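Local coordinates for protein citrate synthase (Thermotoga maritima, PDB 2P2W) that probably catalyses the condensation of oxaloacetate with acetyl-CoA and water to citrate and CoA, a step of the tricarboxylic acid cycle, at residues Phe151-Lys162 with Glu309-Leu320. Residues are numbered along the deposited sequence; the frame is centred on the assembly and turned at random.
Sequences FYYMMFGERNEK and ELGFPRNMFTAL
An aromatic cluster of Phe151, Phe156 and Phe312 joins the end of helix 147-156 to the loop between helices 299-309 and 317-337. Phe312 sits at its centre: the edge of the Phe156 ring points at one Phe312 face, an edge-to-face pair with planes at 61° and centroids 5.5 Å apart. The Phe151 ring lies nearly parallel to Phe312 (15°) but slid aside, so contact is made near the rims, CE2 of Phe151 lying 3.5 Å from CE1 of Phe312. Phe151, whose chi1 of 173° sets the ring beside the carbonyl carbon, places CE2 3.4 Å from Leu320 CD2; Met316 SD lies at the ring edge, 4.1 Å from Phe151 CZ, a Met-aromatic contact. The bent chain of Met155 puts CE 3.7 Å from Phe312 CD1 and, tip to tip, 3.9 Å from Met316 CE. Cutting Phe312 back to an alanine is likely to leave the Phe156 edge without a ring face and open a gap beside Phe151. Farther along, Leu310 CD2 lies 3.8 Å from Lys162 CB, the side chains running in opposite directions. Gly311, at positive phi with two bonds back into the last turn, ends helix 299-309 in a Schellman motif, within apolar interhelical packing of the mainly helical citrate synthase fold.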
ATOM      1  N   PHE A 151     -20.531 -13.544  10.492  1.00 18.45           N
ATOM      2  CA  PHE A 151     -20.077 -13.424   9.115  1.00 19.26           C
ATOM      3  C   PHE A 151     -20.795 -14.475   8.281  1.00 20.02           C
ATOM      4  O   PHE A 151     -21.346 -14.180   7.220  1.00 19.16           O
ATOM      5  CB  PHE A 151     -18.565 -13.632   9.021  1.00 20.31           C
ATOM      6  CG  PHE A 151     -18.051 -13.685   7.611  1.00 20.53           C
ATOM      7  CD1 PHE A 151     -18.454 -12.738   6.674  1.00 20.97           C
ATOM      8  CD2 PHE A 151     -17.162 -14.680   7.217  1.00 23.90           C
ATOM      9  CE1 PHE A 151     -17.981 -12.779   5.362  1.00 23.14           C
ATOM     10  CE2 PHE A 151     -16.679 -14.733   5.906  1.00 23.24           C
ATOM     11  CZ  PHE A 151     -17.091 -13.780   4.978  1.00 24.57           C
ATOM     12  N   TYR A 152     -20.803 -15.702   8.784  1.00 20.17           N
ATOM     13  CA  TYR A 152     -21.446 -16.799   8.080  1.00 22.52           C
ATOM     14  C   TYR A 152     -22.938 -16.522   7.889  1.00 23.29           C
ATOM     15  O   TYR A 152     -23.507 -16.820   6.837  1.00 22.56           O
ATOM     16  CB  TYR A 152     -21.248 -18.095   8.861  1.00 24.54           C
ATOM     17  CG  TYR A 152     -21.519 -19.342   8.054  1.00 27.53           C
ATOM     18  CD1 TYR A 152     -20.513 -19.939   7.292  1.00 27.62           C
ATOM     19  CD2 TYR A 152     -22.784 -19.925   8.051  1.00 28.26           C
ATOM     20  CE1 TYR A 152     -20.765 -21.093   6.548  1.00 30.49           C
ATOM     21  CE2 TYR A 152     -23.048 -21.071   7.313  1.00 28.83           C
ATOM     22  CZ  TYR A 152     -22.038 -21.652   6.566  1.00 30.70           C
ATOM     23  OH  TYR A 152     -22.305 -22.795   5.850  1.00 32.66           O
ATOM     24  N   TYR A 153     -23.569 -15.933   8.900  1.00 23.26           N
ATOM     25  CA  TYR A 153     -24.992 -15.640   8.815  1.00 23.11           C
ATOM     26  C   TYR A 153     -25.315 -14.505   7.842  1.00 21.63           C
ATOM     27  O   TYR A 153     -26.316 -14.569   7.127  1.00 22.43           O
ATOM     28  CB  TYR A 153     -25.558 -15.322  10.205  1.00 23.63           C
ATOM     29  CG  TYR A 153     -27.067 -15.406  10.254  1.00 27.12           C
ATOM     30  CD1 TYR A 153     -27.702 -16.626  10.496  1.00 28.78           C
ATOM     31  CD2 TYR A 153     -27.861 -14.290   9.997  1.00 27.84           C
ATOM     32  CE1 TYR A 153     -29.090 -16.735  10.474  1.00 30.56           C
ATOM     33  CE2 TYR A 153     -29.253 -14.385   9.975  1.00 29.39           C
ATOM     34  CZ  TYR A 153     -29.859 -15.613  10.211  1.00 30.99           C
ATOM     35  OH  TYR A 153     -31.231 -15.729  10.176  1.00 32.79           O
ATOM     36  N   MET A 154     -24.482 -13.466   7.812  1.00 21.25           N
ATOM     37  CA  MET A 154     -24.717 -12.351   6.897  1.00 20.27           C
ATOM     38  C   MET A 154     -24.496 -12.814   5.462  1.00 21.95           C
ATOM     39  O   MET A 154     -25.016 -12.216   4.518  1.00 22.71           O
ATOM     40  CB  MET A 154     -23.778 -11.178   7.191  1.00 20.54           C
ATOM     41  CG  MET A 154     -24.013 -10.486   8.527  1.00 19.12           C
ATOM     42  SD  MET A 154     -23.014  -8.985   8.665  1.00 20.69           S
ATOM     43  CE  MET A 154     -21.357  -9.627   8.344  1.00 19.33           C
ATOM     44  N   MET A 155     -23.716 -13.879   5.309  1.00 21.22           N
ATOM     45  CA  MET A 155     -23.421 -14.433   3.990  1.00 23.75           C
ATOM     46  C   MET A 155     -24.521 -15.354   3.483  1.00 24.68           C
ATOM     47  O   MET A 155     -25.040 -15.171   2.382  1.00 25.87           O
ATOM     48  CB  MET A 155     -22.120 -15.250   4.022  1.00 23.56           C
ATOM     49  CG  MET A 155     -20.833 -14.461   3.870  1.00 24.34           C
ATOM     50  SD  MET A 155     -20.551 -13.901   2.187  1.00 25.68           S
ATOM     51  CE  MET A 155     -20.137 -15.478   1.349  1.00 22.55           C
ATOM     52  N   PHE A 156     -24.877 -16.337   4.303  1.00 25.55           N
ATOM     53  CA  PHE A 156     -25.855 -17.345   3.913  1.00 27.04           C
ATOM     54  C   PHE A 156     -27.182 -17.391   4.664  1.00 28.03           C
ATOM     55  O   PHE A 156     -28.022 -18.240   4.370  1.00 27.61           O
ATOM     56  CB  PHE A 156     -25.192 -18.716   3.999  1.00 27.14           C
ATOM     57  CG  PHE A 156     -23.820 -18.763   3.388  1.00 28.46           C
ATOM     58  CD1 PHE A 156     -23.645 -18.569   2.022  1.00 28.51           C
ATOM     59  CD2 PHE A 156     -22.700 -19.004   4.181  1.00 28.31           C
ATOM     60  CE1 PHE A 156     -22.375 -18.617   1.452  1.00 28.21           C
ATOM     61  CE2 PHE A 156     -21.423 -19.054   3.618  1.00 28.11           C
ATOM     62  CZ  PHE A 156     -21.263 -18.860   2.252  1.00 26.45           C
ATOM     63  N   GLY A 157     -27.372 -16.501   5.631  1.00 28.54           N
ATOM     64  CA  GLY A 157     -28.616 -16.482   6.384  1.00 30.87           C
ATOM     65  C   GLY A 157     -28.902 -17.750   7.171  1.00 32.84           C
ATOM     66  O   GLY A 157     -30.060 -18.076   7.436  1.00 33.14           O
ATOM     67  N   GLU A 158     -27.853 -18.469   7.553  1.00 34.35           N
ATOM     68  CA  GLU A 158     -28.016 -19.699   8.321  1.00 37.52           C
ATOM     69  C   GLU A 158     -26.785 -19.981   9.179  1.00 37.88           C
ATOM     70  O   GLU A 158     -25.714 -19.413   8.952  1.00 36.83           O
ATOM     71  CB  GLU A 158     -28.278 -20.877   7.375  1.00 40.98           C
ATOM     72  CG  GLU A 158     -27.211 -21.069   6.315  1.00 44.96           C
ATOM     73  CD  GLU A 158     -27.631 -22.041   5.227  1.00 48.32           C
ATOM     74  OE1 GLU A 158     -28.770 -22.551   5.287  1.00 50.33           O
ATOM     75  OE2 GLU A 158     -26.821 -22.292   4.308  1.00 49.47           O
ATOM     76  N   ARG A 159     -26.949 -20.844  10.177  1.00 38.54           N
ATOM     77  CA  ARG A 159     -25.851 -21.208  11.059  1.00 39.95           C
ATOM     78  C   ARG A 159     -25.556 -22.693  10.956  1.00 40.63           C
ATOM     79  O   ARG A 159     -26.467 -23.521  10.941  1.00 41.10           O
ATOM     80  CB  ARG A 159     -26.168 -20.824  12.503  1.00 40.92           C
ATOM     81  CG  ARG A 159     -25.894 -19.359  12.792  1.00 42.92           C
ATOM     82  CD  ARG A 159     -25.678 -19.117  14.270  1.00 43.69           C
ATOM     83  NE  ARG A 159     -26.926 -19.082  15.022  1.00 44.72           N
ATOM     84  CZ  ARG A 159     -26.982 -19.057  16.348  1.00 44.53           C
ATOM     85  NH1 ARG A 159     -25.862 -19.070  17.058  1.00 43.28           N
ATOM     86  NH2 ARG A 159     -28.154 -19.007  16.966  1.00 45.16           N
ATOM     87  N   ASN A 160     -24.271 -23.021  10.893  1.00 40.59           N
ATOM     88  CA  ASN A 160     -23.834 -24.399  10.741  1.00 40.55           C
ATOM     89  C   ASN A 160     -22.584 -24.697  11.569  1.00 39.54           C
ATOM     90  O   ASN A 160     -21.804 -23.798  11.876  1.00 37.43           O
ATOM     91  CB  ASN A 160     -23.560 -24.661   9.255  1.00 42.41           C
ATOM     92  CG  ASN A 160     -23.139 -26.080   8.978  1.00 45.20           C
ATOM     93  OD1 ASN A 160     -22.112 -26.540   9.467  1.00 47.07           O
ATOM     94  ND2 ASN A 160     -23.936 -26.791   8.186  1.00 47.85           N
ATOM     95  N   GLU A 161     -22.406 -25.966  11.920  1.00 39.03           N
ATOM     96  CA  GLU A 161     -21.258 -26.411  12.705  1.00 40.06           C
ATOM     97  C   GLU A 161     -19.933 -26.137  11.993  1.00 37.64           C
ATOM     98  O   GLU A 161     -18.888 -26.008  12.635  1.00 37.33           O
ATOM     99  CB  GLU A 161     -21.383 -27.909  12.991  1.00 43.68           C
ATOM    100  CG  GLU A 161     -20.234 -28.495  13.793  1.00 49.50           C
ATOM    101  CD  GLU A 161     -20.238 -30.012  13.788  1.00 52.53           C
ATOM    102  OE1 GLU A 161     -20.594 -30.603  12.744  1.00 54.79           O
ATOM    103  OE2 GLU A 161     -19.886 -30.612  14.826  1.00 55.15           O
ATOM    104  N   LYS A 162     -19.983 -26.055  10.667  1.00 34.66           N
ATOM    105  CA  LYS A 162     -18.795 -25.796   9.859  1.00 32.71           C
ATOM    106  C   LYS A 162     -18.125 -24.488  10.269  1.00 30.52           C
ATOM    107  O   LYS A 162     -16.953 -24.251   9.966  1.00 28.32           O
ATOM    108  CB  LYS A 162     -19.179 -25.744   8.378  1.00 34.84           C
ATOM    109  CG  LYS A 162     -19.230 -27.116   7.713  1.00 38.87           C
ATOM    110  CD  LYS A 162     -20.343 -27.210   6.672  1.00 40.94           C
ATOM    111  CE  LYS A 162     -20.545 -25.905   5.920  1.00 43.93           C
ATOM    112  NZ  LYS A 162     -20.965 -26.149   4.507  1.00 46.17           N
ATOM    113  N   GLU A 309     -14.637 -25.744   0.007  1.00 19.05           N
ATOM    114  CA  GLU A 309     -15.572 -26.727   0.557  1.00 19.45           C
ATOM    115  C   GLU A 309     -16.598 -26.085   1.496  1.00 21.49           C
ATOM    116  O   GLU A 309     -17.684 -26.614   1.710  1.00 18.97           O
ATOM    117  CB  GLU A 309     -14.800 -27.841   1.287  1.00 20.62           C
ATOM    118  CG  GLU A 309     -13.882 -28.681   0.370  1.00 20.95           C
ATOM    119  CD  GLU A 309     -14.643 -29.322  -0.782  1.00 24.01           C
ATOM    120  OE1 GLU A 309     -15.812 -29.652  -0.620  1.00 22.97           O
ATOM    121  OE2 GLU A 309     -14.030 -29.528  -1.831  1.00 21.30           O
ATOM    122  N   LEU A 310     -16.225 -24.930   2.098  1.00 20.15           N
ATOM    123  CA  LEU A 310     -17.166 -24.252   3.005  1.00 21.84           C
ATOM    124  C   LEU A 310     -18.187 -23.411   2.232  1.00 22.38           C
ATOM    125  O   LEU A 310     -19.079 -22.794   2.805  1.00 24.18           O
ATOM    126  CB  LEU A 310     -16.389 -23.336   3.942  1.00 21.69           C
ATOM    127  CG  LEU A 310     -15.589 -24.066   5.006  1.00 22.69           C
ATOM    128  CD1 LEU A 310     -14.907 -23.069   5.966  1.00 22.55           C
ATOM    129  CD2 LEU A 310     -16.456 -24.990   5.873  1.00 23.14           C
ATOM    130  N   GLY A 311     -17.990 -23.318   0.897  1.00 22.01           N
ATOM    131  CA  GLY A 311     -18.998 -22.645   0.057  1.00 21.41           C
ATOM    132  C   GLY A 311     -18.685 -21.153  -0.268  1.00 22.45           C
ATOM    133  O   GLY A 311     -19.572 -20.453  -0.740  1.00 22.44           O
ATOM    134  N   PHE A 312     -17.465 -20.673  -0.041  1.00 20.71           N
ATOM    135  CA  PHE A 312     -17.136 -19.285  -0.355  1.00 21.33           C
ATOM    136  C   PHE A 312     -16.638 -19.116  -1.788  1.00 22.20           C
ATOM    137  O   PHE A 312     -15.995 -20.010  -2.337  1.00 21.62           O
ATOM    138  CB  PHE A 312     -16.069 -18.752   0.605  1.00 21.16           C
ATOM    139  CG  PHE A 312     -16.551 -18.588   2.015  1.00 20.02           C
ATOM    140  CD1 PHE A 312     -17.148 -17.399   2.418  1.00 22.11           C
ATOM    141  CD2 PHE A 312     -16.440 -19.627   2.931  1.00 22.01           C
ATOM    142  CE1 PHE A 312     -17.633 -17.246   3.717  1.00 21.90           C
ATOM    143  CE2 PHE A 312     -16.923 -19.484   4.238  1.00 22.79           C
ATOM    144  CZ  PHE A 312     -17.520 -18.290   4.628  1.00 20.90           C
ATOM    145  N   PRO A 313     -16.935 -17.961  -2.412  1.00 22.50           N
ATOM    146  CA  PRO A 313     -16.507 -17.673  -3.786  1.00 22.74           C
ATOM    147  C   PRO A 313     -14.982 -17.581  -3.827  1.00 21.56           C
ATOM    148  O   PRO A 313     -14.369 -17.024  -2.918  1.00 19.50           O
ATOM    149  CB  PRO A 313     -17.148 -16.316  -4.084  1.00 23.16           C
ATOM    150  CG  PRO A 313     -17.924 -15.793  -2.919  1.00 24.18           C
ATOM    151  CD  PRO A 313     -17.737 -16.850  -1.870  1.00 22.16           C
ATOM    152  N   ARG A 314     -14.377 -18.110  -4.882  1.00 20.61           N
ATOM    153  CA  ARG A 314     -12.923 -18.099  -5.022  1.00 20.91           C
ATOM    154  C   ARG A 314     -12.314 -16.689  -4.981  1.00 21.24           C
ATOM    155  O   ARG A 314     -11.212 -16.477  -4.490  1.00 20.60           O
ATOM    156  CB  ARG A 314     -12.558 -18.810  -6.327  1.00 21.53           C
ATOM    157  CG  ARG A 314     -12.934 -20.291  -6.274  1.00 21.41           C
ATOM    158  CD  ARG A 314     -12.453 -21.081  -7.497  1.00 21.05           C
ATOM    159  NE  ARG A 314     -12.734 -22.508  -7.297  1.00 20.55           N
ATOM    160  CZ  ARG A 314     -12.357 -23.372  -8.256  1.00 20.18           C
ATOM    161  NH1 ARG A 314     -11.754 -22.937  -9.348  1.00 18.11           N
ATOM    162  NH2 ARG A 314     -12.579 -24.679  -8.086  1.00 20.74           N
ATOM    163  N   ASN A 315     -13.041 -15.706  -5.547  1.00 20.87           N
ATOM    164  CA  ASN A 315     -12.476 -14.358  -5.563  1.00 21.53           C
ATOM    165  C   ASN A 315     -12.642 -13.628  -4.222  1.00 20.40           C
ATOM    166  O   ASN A 315     -12.416 -12.427  -4.097  1.00 20.49           O
ATOM    167  CB  ASN A 315     -13.062 -13.561  -6.739  1.00 23.03           C
ATOM    168  CG  ASN A 315     -14.499 -13.193  -6.479  1.00 24.44           C
ATOM    169  OD1 ASN A 315     -15.244 -13.901  -5.809  1.00 25.39           O
ATOM    170  ND2 ASN A 315     -14.903 -12.056  -7.070  1.00 28.12           N
ATOM    171  N   MET A 316     -13.076 -14.401  -3.194  1.00 19.85           N
ATOM    172  CA  MET A 316     -13.122 -13.869  -1.833  1.00 19.20           C
ATOM    173  C   MET A 316     -12.061 -14.515  -0.916  1.00 18.83           C
ATOM    174  O   MET A 316     -11.863 -14.111   0.227  1.00 18.21           O
ATOM    175  CB  MET A 316     -14.530 -14.091  -1.247  1.00 20.26           C
ATOM    176  CG  MET A 316     -14.738 -13.336   0.072  1.00 21.21           C
ATOM    177  SD  MET A 316     -16.186 -13.895   0.983  1.00 23.05           S
ATOM    178  CE  MET A 316     -17.443 -13.088  -0.021  1.00 21.97           C
ATOM    179  N   PHE A 317     -11.399 -15.580  -1.441  1.00 17.78           N
ATOM    180  CA  PHE A 317     -10.404 -16.300  -0.625  1.00 18.23           C
ATOM    181  C   PHE A 317      -9.338 -15.347  -0.015  1.00 18.50           C
ATOM    182  O   PHE A 317      -9.026 -15.426   1.164  1.00 17.52           O
ATOM    183  CB  PHE A 317      -9.701 -17.343  -1.505  1.00 17.05           C
ATOM    184  CG  PHE A 317     -10.561 -18.550  -1.791  1.00 17.36           C
ATOM    185  CD1 PHE A 317     -11.917 -18.557  -1.474  1.00 16.56           C
ATOM    186  CD2 PHE A 317      -9.997 -19.648  -2.430  1.00 17.83           C
ATOM    187  CE1 PHE A 317     -12.698 -19.666  -1.800  1.00 18.40           C
ATOM    188  CE2 PHE A 317     -10.786 -20.751  -2.755  1.00 18.30           C
ATOM    189  CZ  PHE A 317     -12.136 -20.762  -2.442  1.00 18.49           C
ATOM    190  N   THR A 318      -8.768 -14.453  -0.820  1.00 18.14           N
ATOM    191  CA  THR A 318      -7.758 -13.543  -0.296  1.00 19.50           C
ATOM    192  C   THR A 318      -8.382 -12.586   0.723  1.00 18.71           C
ATOM    193  O   THR A 318      -7.735 -12.195   1.695  1.00 19.83           O
ATOM    194  CB  THR A 318      -7.085 -12.720  -1.425  1.00 21.44           C
ATOM    195  OG1 THR A 318      -6.509 -13.610  -2.388  1.00 25.43           O
ATOM    196  CG2 THR A 318      -5.971 -11.852  -0.854  1.00 23.97           C
ATOM    197  N   ALA A 319      -9.641 -12.217   0.507  1.00 18.35           N
ATOM    198  CA  ALA A 319     -10.327 -11.312   1.428  1.00 18.34           C
ATOM    199  C   ALA A 319     -10.597 -12.024   2.755  1.00 17.69           C
ATOM    200  O   ALA A 319     -10.646 -11.389   3.811  1.00 16.85           O
ATOM    201  CB  ALA A 319     -11.634 -10.817   0.812  1.00 17.22           C
ATOM    202  N   LEU A 320     -10.780 -13.342   2.702  1.00 16.96           N
ATOM    203  CA  LEU A 320     -11.014 -14.119   3.921  1.00 17.24           C
ATOM    204  C   LEU A 320      -9.718 -14.142   4.724  1.00 17.39           C
ATOM    205  O   LEU A 320      -9.730 -14.089   5.955  1.00 18.28           O
ATOM    206  CB  LEU A 320     -11.443 -15.548   3.576  1.00 15.17           C
ATOM    207  CG  LEU A 320     -12.849 -15.675   2.982  1.00 16.14           C
ATOM    208  CD1 LEU A 320     -13.058 -17.102   2.480  1.00 17.25           C
ATOM    209  CD2 LEU A 320     -13.895 -15.305   4.027  1.00 17.71           C
TER